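Local coordinates for effector protein MavE (PDB 6PIR) that serves Legionella as a virulence effector, indispensable for endoplasmic reticulum-mediated remodelling of the bacterium's vacuole and for evasion of lysosomes, at residues A[51-54]-A[55-58]; A[73-76]-A[77-80]; A[81-85]-A[86-90]; A[95-99]-A[100-104]; A[110-113]-A[114-117]. All coordinates share one frame; numbering follows the deposited sequence.

Interaction 1: A[51-54]-A[55-58]; sequences ITNA and DDWS
Asn53 and Ala54 start a short 3-10 turn whose two bonds are Asp56 N to Asn53 O and Trp57 N to Ala54 O, both 3.0 Å. The donor N-H points fairly straight at its acceptor in each. The turn swings the indole of Trp57 back over the residues that lead into it. Ile51 receives it. Its CG2 branch sits over one face of the five-membered ring, 3.5 Å from the centroid and 9° off the ring normal. This is a CH-pi contact. With chi1 at -66°, CG2 lies opposite the backbone N of Ile51, which turns the methyl toward the indole. CG2 also comes within 3.6 Å of Trp57 CE2. Backbone oxygens gather beside the ring. Asn53 O meets Trp57 CD1 at its edge, 3.2 Å away, and Thr52 O lies 3.2 Å from Trp57 NE1. Arg115 makes a cation-pi contact on the other face of the indole and also donates to Asp56 O. Thr52 OG1 bonds to Pro104 O, tying the start of the loop to helix 85-106. The loop joins helix 26-36 to helix 59-77, and Ser58 caps the latter. The chemistry implies an indole sandwiched between a methyl and a cation, which would limit its rotation, with Asn53 O set at the CD1 edge.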
# COMPACT_ATOMS: atom_id res chain seq x y z
N ILE A 51 -0.99 8.50 -8.25
CA ILE A 51 -1.67 7.52 -9.10
C ILE A 51 -1.34 7.77 -10.56
O ILE A 51 -1.48 8.88 -11.07
CB ILE A 51 -3.19 7.59 -8.85
CG1 ILE A 51 -3.50 7.14 -7.43
CG2 ILE A 51 -3.94 6.72 -9.85
CD1 ILE A 51 -5.01 7.22 -7.04
N THR A 52 -0.91 6.71 -11.26
CA THR A 52 -0.63 6.81 -12.68
C THR A 52 -1.89 7.00 -13.50
O THR A 52 -2.86 6.26 -13.36
CB THR A 52 0.09 5.55 -13.14
OG1 THR A 52 1.34 5.49 -12.45
CG2 THR A 52 0.34 5.59 -14.64
N ASN A 53 -1.84 7.99 -14.39
CA ASN A 53 -2.96 8.36 -15.25
C ASN A 53 -4.20 8.59 -14.41
O ASN A 53 -5.27 8.05 -14.68
CB ASN A 53 -3.19 7.31 -16.33
CG ASN A 53 -2.03 7.25 -17.33
OD1 ASN A 53 -1.38 8.28 -17.61
ND2 ASN A 53 -1.76 6.06 -17.85
N ALA A 54 -4.03 9.42 -13.39
CA ALA A 54 -5.08 9.64 -12.40
C ALA A 54 -6.35 10.24 -13.01
O ALA A 54 -7.44 10.05 -12.47
CB ALA A 54 -4.53 10.53 -11.29
N ASP A 55 -6.22 10.99 -14.11
CA ASP A 55 -7.39 11.58 -14.78
C ASP A 55 -8.26 10.56 -15.47
O ASP A 55 -9.41 10.88 -15.81
CB ASP A 55 -6.96 12.65 -15.77
CG ASP A 55 -6.27 13.81 -15.10
OD1 ASP A 55 -6.53 14.03 -13.89
OD2 ASP A 55 -5.50 14.51 -15.77
N ASP A 56 -7.77 9.33 -15.64
CA ASP A 56 -8.53 8.21 -16.14
C ASP A 56 -9.13 7.35 -15.03
O ASP A 56 -9.78 6.35 -15.33
CB ASP A 56 -7.66 7.30 -17.02
CG ASP A 56 -7.24 7.97 -18.29
OD1 ASP A 56 -8.08 8.65 -18.91
OD2 ASP A 56 -6.06 7.81 -18.68
N TRP A 57 -8.89 7.70 -13.76
CA TRP A 57 -9.45 6.98 -12.63
C TRP A 57 -10.71 7.69 -12.12
O TRP A 57 -10.70 8.92 -11.97
CB TRP A 57 -8.42 6.90 -11.49
CG TRP A 57 -7.31 5.88 -11.65
CD1 TRP A 57 -6.36 5.81 -12.63
CD2 TRP A 57 -7.07 4.77 -10.78
NE1 TRP A 57 -5.50 4.74 -12.40
CE2 TRP A 57 -5.92 4.09 -11.26
CE3 TRP A 57 -7.67 4.32 -9.59
CZ2 TRP A 57 -5.39 2.96 -10.62
CZ3 TRP A 57 -7.15 3.18 -8.97
CH2 TRP A 57 -6.03 2.52 -9.49
N SER A 58 -11.76 6.93 -11.83
CA SER A 58 -12.93 7.52 -11.19
C SER A 58 -12.59 7.93 -9.75
O SER A 58 -11.66 7.41 -9.14
CB SER A 58 -14.10 6.56 -11.19
OG SER A 58 -13.85 5.44 -10.34

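Interaction 2: A[73-76]-A[77-80]; sequences IALV and SEKY
Ile73 O is gripped by two donors of one residue, Ser77 N at 2.8 Å and Ser77 OG at 2.7 Å. They reach it from opposite faces of its carbonyl plane. The backbone bond is the usual i to i+4 bond of an alpha helix, and the hydroxyl adds a second. With chi1 at -62°, Ser77 OG is folded beside its own backbone N, and this rotamer brings OG to the same oxygen as the backbone N-H. The serine hydroxyl thus turns back into its own helix, with Ile73 CG2 3.8 Å from OG. One residue on, Glu78 N still reaches back four residues to Ala74 O, at 3.0 Å. Lys79 N instead reaches back three, to Val76 O, at 3.1 Å. A type I turn from Ser77 to Tyr80 follows, in which Tyr80 N makes a weak bond to Ser77 O. Glu78 runs alongside Leu75, both pointing the same way, and its OE1 lies 3.7 Å from Leu75 CD2. The ring of Tyr80 folds back, bringing CE2 within 3.5 Å of Val76 O, while Ser77 O lies in its plane at the edge. Tyr80 also meets the ring of Phe6, and Val76 packs on Phe10, Ser14 and Phe17 of helix 5-21. This is the C-terminal end of helix 59-77. The bonds imply a change from four-residue to three-residue spacing, with the serine hydroxyl adding a second bond at the last turn.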
# COMPACT_ATOMS: atom_id res chain seq x y z
N ILE A 73 -0.59 0.84 5.39
CA ILE A 73 0.53 1.46 6.11
C ILE A 73 0.27 1.46 7.61
O ILE A 73 1.16 1.14 8.41
CB ILE A 73 0.78 2.88 5.58
CG1 ILE A 73 1.25 2.84 4.13
CG2 ILE A 73 1.77 3.63 6.46
CD1 ILE A 73 1.21 4.18 3.46
N ALA A 74 -0.95 1.84 8.02
CA ALA A 74 -1.33 1.82 9.43
C ALA A 74 -1.13 0.44 10.03
O ALA A 74 -0.54 0.30 11.11
CB ALA A 74 -2.80 2.25 9.56
N LEU A 75 -1.63 -0.61 9.34
CA LEU A 75 -1.59 -1.96 9.88
C LEU A 75 -0.15 -2.48 9.98
O LEU A 75 0.24 -3.08 10.99
CB LEU A 75 -2.43 -2.89 9.02
CG LEU A 75 -3.97 -2.67 9.11
CD1 LEU A 75 -4.66 -3.40 7.99
CD2 LEU A 75 -4.48 -3.14 10.45
N VAL A 76 0.65 -2.25 8.94
CA VAL A 76 2.05 -2.66 9.04
C VAL A 76 2.77 -1.86 10.10
O VAL A 76 3.49 -2.43 10.93
CB VAL A 76 2.74 -2.54 7.67
CG1 VAL A 76 4.25 -2.79 7.81
CG2 VAL A 76 2.13 -3.55 6.67
N SER A 77 2.58 -0.54 10.13
CA SER A 77 3.33 0.30 11.04
C SER A 77 3.01 -0.02 12.49
O SER A 77 3.88 0.13 13.35
CB SER A 77 3.06 1.78 10.78
OG SER A 77 3.46 2.19 9.49
N GLU A 78 1.78 -0.44 12.81
CA GLU A 78 1.50 -0.66 14.22
C GLU A 78 2.12 -1.94 14.78
O GLU A 78 2.05 -2.15 15.99
CB GLU A 78 -0.01 -0.63 14.48
CG GLU A 78 -0.75 -1.78 13.93
CD GLU A 78 -2.24 -1.58 14.07
OE1 GLU A 78 -2.98 -2.57 13.83
OE2 GLU A 78 -2.65 -0.43 14.34
N LYS A 79 2.73 -2.79 13.94
CA LYS A 79 3.45 -3.96 14.45
C LYS A 79 4.72 -3.59 15.23
O LYS A 79 5.19 -4.41 16.03
CB LYS A 79 3.79 -4.90 13.29
CG LYS A 79 4.56 -6.17 13.65
CD LYS A 79 4.77 -7.02 12.43
CE LYS A 79 5.62 -8.27 12.70
NZ LYS A 79 5.73 -9.10 11.45
N TYR A 80 5.29 -2.41 15.00
CA TYR A 80 6.55 -1.96 15.61
C TYR A 80 6.24 -1.15 16.85
O TYR A 80 5.99 0.05 16.78
CB TYR A 80 7.36 -1.12 14.64
CG TYR A 80 7.61 -1.82 13.34
CD1 TYR A 80 8.68 -2.69 13.19
CD2 TYR A 80 6.77 -1.62 12.27
CE1 TYR A 80 8.91 -3.34 11.99
CE2 TYR A 80 6.98 -2.27 11.06
CZ TYR A 80 8.06 -3.12 10.93
OH TYR A 80 8.28 -3.77 9.73

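Interaction 3: A[81-85]-A[86-90]; sequences ENPTS and ETTEQ
Glu89 sets its flat carboxylate beneath Ser85 O, which stands above the group 3.3 Å from CD. Both are acceptors, so no hydrogen bond forms; the oxygen simply lies over the carboxylate face. The carboxylate of Glu86 folds back toward Thr84, with OE1 3.6 Å from Thr84 CB. A bend at chi2 (63°) brings it there. Two true donors hold Ser85 O. Glu89 N makes the backbone bond at 2.8 Å, and Thr88 OG1 adds a side-chain bond, also at 2.8 Å. They arrive on the same face of its carbonyl plane. Thr84 is the N-cap of helix 85-106. Its OG1 accepts from Thr87 N at 2.9 Å, with an N-H angle of 162°, and its own carbonyl takes Thr88 N at 172°. The rest of the contact is apolar. The ring of Pro83, just before the cap, rests on the methyls of the first turn. Pro83 CB meets Thr87 CG2, and Pro83 CG meets Thr88 CG2, both at 3.5 Å. The site lies at the protein surface. Threonine thus serves it twice over, with hydroxyls bonding the chain and methyls supporting the proline. The chemistry is that of a helix N-terminus, where a hydroxyl accepts from an N-H of the first turn, which has no acceptor four residues back in the helix. Glu86, in the first turn, would probably interact favourably with the helix dipole.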
# COMPACT_ATOMS: atom_id res chain seq x y z
N GLU A 81 6.24 -1.81 18.01
CA GLU A 81 5.98 -1.13 19.27
C GLU A 81 7.22 -0.40 19.79
O GLU A 81 8.35 -0.87 19.64
CB GLU A 81 5.48 -2.16 20.29
CG GLU A 81 5.00 -3.44 19.60
CD GLU A 81 3.61 -3.89 20.02
OE1 GLU A 81 3.53 -4.83 20.84
OE2 GLU A 81 2.59 -3.34 19.52
N ASN A 82 7.00 0.77 20.38
CA ASN A 82 8.05 1.62 20.95
C ASN A 82 9.28 1.83 20.07
O ASN A 82 10.40 1.46 20.46
CB ASN A 82 8.44 1.06 22.31
CG ASN A 82 7.29 1.06 23.26
OD1 ASN A 82 6.80 2.12 23.65
ND2 ASN A 82 6.82 -0.13 23.63
N PRO A 83 9.13 2.42 18.90
CA PRO A 83 10.26 2.51 17.96
C PRO A 83 11.33 3.53 18.34
O PRO A 83 11.06 4.64 18.80
CB PRO A 83 9.58 2.90 16.64
CG PRO A 83 8.37 3.67 17.07
CD PRO A 83 7.90 3.03 18.36
N THR A 84 12.58 3.15 18.06
CA THR A 84 13.70 4.07 18.15
C THR A 84 13.54 5.16 17.09
O THR A 84 12.74 5.05 16.17
CB THR A 84 14.99 3.32 17.91
OG1 THR A 84 14.99 2.87 16.55
CG2 THR A 84 15.04 2.10 18.79
N SER A 85 14.35 6.23 17.20
CA SER A 85 14.34 7.22 16.13
C SER A 85 14.71 6.57 14.82
O SER A 85 14.15 6.90 13.77
CB SER A 85 15.31 8.37 16.41
OG SER A 85 14.89 9.19 17.49
N GLU A 86 15.62 5.60 14.87
CA GLU A 86 16.04 4.92 13.66
C GLU A 86 14.89 4.14 13.04
O GLU A 86 14.67 4.23 11.83
CB GLU A 86 17.22 4.01 13.98
CG GLU A 86 18.52 4.76 14.38
CD GLU A 86 18.43 5.61 15.67
OE1 GLU A 86 17.69 5.26 16.63
OE2 GLU A 86 19.14 6.64 15.73
N THR A 87 14.09 3.45 13.86
CA THR A 87 12.93 2.75 13.32
C THR A 87 11.88 3.71 12.78
O THR A 87 11.31 3.45 11.72
CB THR A 87 12.32 1.85 14.40
OG1 THR A 87 13.25 0.81 14.72
CG2 THR A 87 11.00 1.23 13.91
N THR A 88 11.59 4.81 13.48
CA THR A 88 10.64 5.77 12.94
C THR A 88 11.13 6.36 11.61
O THR A 88 10.35 6.54 10.67
CB THR A 88 10.33 6.88 13.96
OG1 THR A 88 11.49 7.69 14.16
CG2 THR A 88 9.93 6.28 15.28
N GLU A 89 12.43 6.67 11.51
CA GLU A 89 12.98 7.15 10.24
C GLU A 89 12.99 6.04 9.18
O GLU A 89 12.81 6.33 7.99
CB GLU A 89 14.38 7.73 10.47
CG GLU A 89 14.35 9.12 11.15
CD GLU A 89 15.55 9.38 12.05
OE1 GLU A 89 16.53 8.61 11.98
OE2 GLU A 89 15.49 10.33 12.86
N GLN A 90 13.20 4.79 9.60
CA GLN A 90 13.13 3.64 8.69
C GLN A 90 11.71 3.45 8.17
O GLN A 90 11.50 3.23 6.98
CB GLN A 90 13.56 2.39 9.46
CG GLN A 90 14.47 1.46 8.75
CD GLN A 90 15.40 0.72 9.71
OE1 GLN A 90 15.32 0.90 10.93
NE2 GLN A 90 16.26 -0.11 9.17

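Interaction 4: A[95-99]-A[100-104]; sequences RNILL and DNYVP
Tyr102 leans back along its helix over Leu98 and Ile97. Its CB lies 3.3 Å from Leu98 O and 4.1 Å from Leu98 CD1. Further out, CD1 comes 3.7 Å from Ile97 O, which lies in the ring plane at the edge. CE1 then touches Ile97 CG2 at 3.8 Å. The tyrosine and isoleucine side chains run side by side and point the same way. A chi1 of -82° keeps the ring beside the backbone N, turned toward the preceding turn. The backbone beneath is unusual. Ile97 O accepts from Asn101 N at 2.8 Å and from Tyr102 N at 3.2 Å, and Leu98 O accepts from both Tyr102 N and Val103 N. Bonds to the fifth residue mark a wider pi-type turn at 100-102. Pro104 follows and has no N-H to give, which breaks the bonding pattern; its CD lies 3.6 Å from Leu99 O. The short axes on either side differ in direction by 30°, so the helix is kinked here. Asp100 OD1 forms a salt bridge with Arg50 of the loop before helix 59-77. This bent part of helix 85-106 sits among three others. Leu98 faces helix 5-21 at Leu11 and Ser14 and helix 59-77 at Ile73. Tyr102 packs on Leu11 and, in helix 115-134, on Ile126 and Leu130.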
# COMPACT_ATOMS: atom_id res chain seq x y z
N ARG A 95 7.92 3.88 4.02
CA ARG A 95 6.63 4.40 3.63
C ARG A 95 6.79 5.37 2.48
O ARG A 95 5.99 5.36 1.53
CB ARG A 95 5.98 5.04 4.86
CG ARG A 95 4.68 5.72 4.64
CD ARG A 95 4.23 6.32 5.99
NE ARG A 95 5.07 7.44 6.39
CZ ARG A 95 5.69 7.56 7.57
NH1 ARG A 95 6.43 8.62 7.82
NH2 ARG A 95 5.56 6.62 8.51
N ASN A 96 7.85 6.18 2.49
CA ASN A 96 8.10 7.07 1.37
C ASN A 96 8.41 6.27 0.11
O ASN A 96 8.05 6.69 -0.98
CB ASN A 96 9.25 8.05 1.63
CG ASN A 96 8.93 9.16 2.66
OD1 ASN A 96 7.78 9.48 2.93
ND2 ASN A 96 9.99 9.81 3.15
N ILE A 97 9.08 5.13 0.25
CA ILE A 97 9.35 4.29 -0.93
C ILE A 97 8.05 3.69 -1.44
O ILE A 97 7.75 3.76 -2.64
CB ILE A 97 10.39 3.20 -0.63
CG1 ILE A 97 11.80 3.82 -0.49
CG2 ILE A 97 10.42 2.17 -1.77
CD1 ILE A 97 12.81 2.86 0.08
N LEU A 98 7.22 3.19 -0.53
CA LEU A 98 5.90 2.71 -0.92
C LEU A 98 5.16 3.79 -1.71
O LEU A 98 4.79 3.58 -2.86
CB LEU A 98 5.13 2.27 0.31
CG LEU A 98 3.68 1.79 0.07
CD1 LEU A 98 3.67 0.58 -0.90
CD2 LEU A 98 3.04 1.45 1.39
N LEU A 99 5.05 4.99 -1.14
CA LEU A 99 4.26 6.04 -1.75
C LEU A 99 4.89 6.56 -3.04
O LEU A 99 4.21 6.68 -4.07
CB LEU A 99 4.08 7.16 -0.72
CG LEU A 99 3.31 6.65 0.50
CD1 LEU A 99 3.33 7.64 1.69
CD2 LEU A 99 1.88 6.38 0.12
N ASP A 100 6.19 6.88 -3.01
CA ASP A 100 6.81 7.59 -4.10
C ASP A 100 7.23 6.63 -5.21
O ASP A 100 7.16 6.99 -6.40
CB ASP A 100 8.03 8.37 -3.59
CG ASP A 100 7.67 9.41 -2.53
OD1 ASP A 100 6.47 9.64 -2.28
OD2 ASP A 100 8.59 10.01 -1.93
N ASN A 101 7.73 5.45 -4.86
CA ASN A 101 8.16 4.51 -5.87
C ASN A 101 7.05 3.55 -6.30
O ASN A 101 6.88 3.30 -7.50
CB ASN A 101 9.38 3.72 -5.38
CG ASN A 101 10.67 4.57 -5.35
OD1 ASN A 101 11.57 4.45 -6.22
ND2 ASN A 101 10.78 5.41 -4.34
N TYR A 102 6.28 2.98 -5.36
CA TYR A 102 5.44 1.85 -5.71
C TYR A 102 4.02 2.22 -6.08
O TYR A 102 3.42 1.52 -6.89
CB TYR A 102 5.41 0.83 -4.57
CG TYR A 102 6.64 -0.04 -4.65
CD1 TYR A 102 7.84 0.41 -4.10
CD2 TYR A 102 6.64 -1.24 -5.36
CE1 TYR A 102 8.99 -0.35 -4.22
CE2 TYR A 102 7.80 -2.02 -5.48
CZ TYR A 102 8.97 -1.56 -4.90
OH TYR A 102 10.14 -2.31 -5.00
N VAL A 103 3.45 3.30 -5.53
CA VAL A 103 2.10 3.70 -5.94
C VAL A 103 2.03 3.94 -7.44
O VAL A 103 1.08 3.46 -8.07
CB VAL A 103 1.62 4.90 -5.11
CG1 VAL A 103 0.41 5.52 -5.77
CG2 VAL A 103 1.28 4.46 -3.70
N PRO A 104 3.01 4.61 -8.09
CA PRO A 104 2.96 4.69 -9.57
C PRO A 104 3.02 3.34 -10.25
O PRO A 104 2.34 3.12 -11.27
CB PRO A 104 4.20 5.54 -9.91
CG PRO A 104 4.36 6.40 -8.72
CD PRO A 104 3.98 5.57 -7.53

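Interaction 5: A[110-113]-A[114-117]; sequences TDPE and NRLK
Arg115 folds tightly back over Thr110 and Pro112, while the far side of the turn, at Asp111 and Glu113, faces solvent. On the close side, Arg115 NH1 donates to Thr110 OG1 at 2.9 Å, and the hydroxyl lies near the guanidinium plane. The arginine chain runs extended from CG to NE and crosses the threonine at about a right angle, with CD 3.3 Å from OG1. Pro112 comes over one face of the guanidinium, its CA 3.8 Å above the plane and over the centre. Van der Waals contact holds this face. The more exposed side is held by local bonds from side chain and backbone. Asp111 OD1 accepts from Glu113 N at 3.1 Å, which makes an Asx turn. Asn114 N bonds to Asp111 O at 2.9 Å and closes a type I turn. A water accepts from Arg115 N at 3.0 Å; its link to Pro112 O is weak. Asn114 then caps helix 115-134, its OD1 taking Lys117 N at 3.1 Å. With CG anti to the backbone N (chi1 -169°), OD1 faces Lys117 N. The contact joins helix 85-106 to helix 115-134. Thr110 packs on Val119 and Asn122 of the latter. Arg115, its NH2 engaged by Asp56, also touches Asp61 of helix 59-77, and Leu116 packs against Phe65 of the same helix.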
# COMPACT_ATOMS: atom_id res chain seq x y z
N THR A 110 -3.66 -0.45 -15.45
CA THR A 110 -4.86 -1.08 -14.89
C THR A 110 -5.96 -1.15 -15.93
O THR A 110 -6.07 -0.33 -16.86
CB THR A 110 -5.37 -0.34 -13.65
OG1 THR A 110 -5.75 1.01 -13.98
CG2 THR A 110 -4.30 -0.39 -12.54
N ASP A 111 -6.77 -2.18 -15.80
CA ASP A 111 -7.86 -2.39 -16.73
C ASP A 111 -9.07 -1.55 -16.29
O ASP A 111 -9.54 -1.71 -15.16
CB ASP A 111 -8.15 -3.87 -16.80
CG ASP A 111 -9.30 -4.23 -17.73
OD1 ASP A 111 -9.99 -3.36 -18.28
OD2 ASP A 111 -9.42 -5.43 -18.00
N PRO A 112 -9.57 -0.65 -17.15
CA PRO A 112 -10.68 0.23 -16.75
C PRO A 112 -11.92 -0.50 -16.30
O PRO A 112 -12.71 0.02 -15.51
CB PRO A 112 -10.95 1.04 -18.04
CG PRO A 112 -9.71 0.95 -18.79
CD PRO A 112 -9.11 -0.37 -18.51
N GLU A 113 -12.11 -1.73 -16.77
CA GLU A 113 -13.26 -2.51 -16.35
C GLU A 113 -13.26 -2.75 -14.85
O GLU A 113 -14.33 -2.87 -14.24
CB GLU A 113 -13.22 -3.86 -17.07
CG GLU A 113 -14.37 -4.75 -16.74
CD GLU A 113 -15.63 -4.25 -17.38
OE1 GLU A 113 -16.70 -4.28 -16.72
OE2 GLU A 113 -15.57 -3.84 -18.56
N ASN A 114 -12.09 -2.84 -14.25
CA ASN A 114 -11.96 -3.12 -12.82
C ASN A 114 -10.54 -2.81 -12.39
O ASN A 114 -9.72 -3.71 -12.25
CB ASN A 114 -12.34 -4.56 -12.52
CG ASN A 114 -12.48 -4.82 -11.03
OD1 ASN A 114 -11.93 -4.10 -10.19
ND2 ASN A 114 -13.18 -5.90 -10.70
N ARG A 115 -10.26 -1.52 -12.19
CA ARG A 115 -8.89 -1.09 -11.93
C ARG A 115 -8.34 -1.66 -10.64
O ARG A 115 -7.13 -1.91 -10.54
CB ARG A 115 -8.84 0.43 -11.87
CG ARG A 115 -9.18 1.12 -13.16
CD ARG A 115 -8.62 2.53 -13.16
NE ARG A 115 -9.08 3.34 -14.28
CZ ARG A 115 -8.57 3.28 -15.51
NH1 ARG A 115 -7.60 2.43 -15.78
NH2 ARG A 115 -9.05 4.08 -16.47
N LEU A 116 -9.19 -1.84 -9.63
CA LEU A 116 -8.69 -2.34 -8.36
C LEU A 116 -8.35 -3.82 -8.45
O LEU A 116 -7.42 -4.27 -7.77
CB LEU A 116 -9.71 -2.07 -7.26
CG LEU A 116 -9.66 -0.63 -6.68
CD1 LEU A 116 -8.28 -0.19 -6.16
CD2 LEU A 116 -10.16 0.41 -7.64
N LYS A 117 -9.04 -4.56 -9.32
CA LYS A 117 -8.61 -5.93 -9.58
C LYS A 117 -7.21 -5.92 -10.18
O LYS A 117 -6.34 -6.74 -9.82
CB LYS A 117 -9.64 -6.64 -10.48
CG LYS A 117 -9.33 -8.12 -10.78
CD LYS A 117 -10.38 -8.79 -11.71
CE LYS A 117 -11.79 -8.87 -11.11
NZ LYS A 117 -12.71 -9.71 -11.99
O HOH W 1 -12.68 0.25 -12.10

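Overall arrangement
The contacts follow the chain in order and lie at loops, helix ends and one kink of the helical part of the protein, without the C-terminal transmembrane helix. Interactions 1 and 5 share one end of the domain, centres 11 Å apart, joined through Trp57, Asp56 and Arg115. Interactions 2 and 3 adjoin at the other end, bracketing the link from helix 59-77 to helix 85-106. Their centres lie 27 and 34 Å from that of interaction 1. Interaction 4 lies between the two ends on helix 85-106. It touches interaction 1 at Thr52 and Pro104, and interaction 2 through Ile73. The assigned NPxY motif lies a few residues before interaction 1, with its tyrosine, Tyr45, on Arg95.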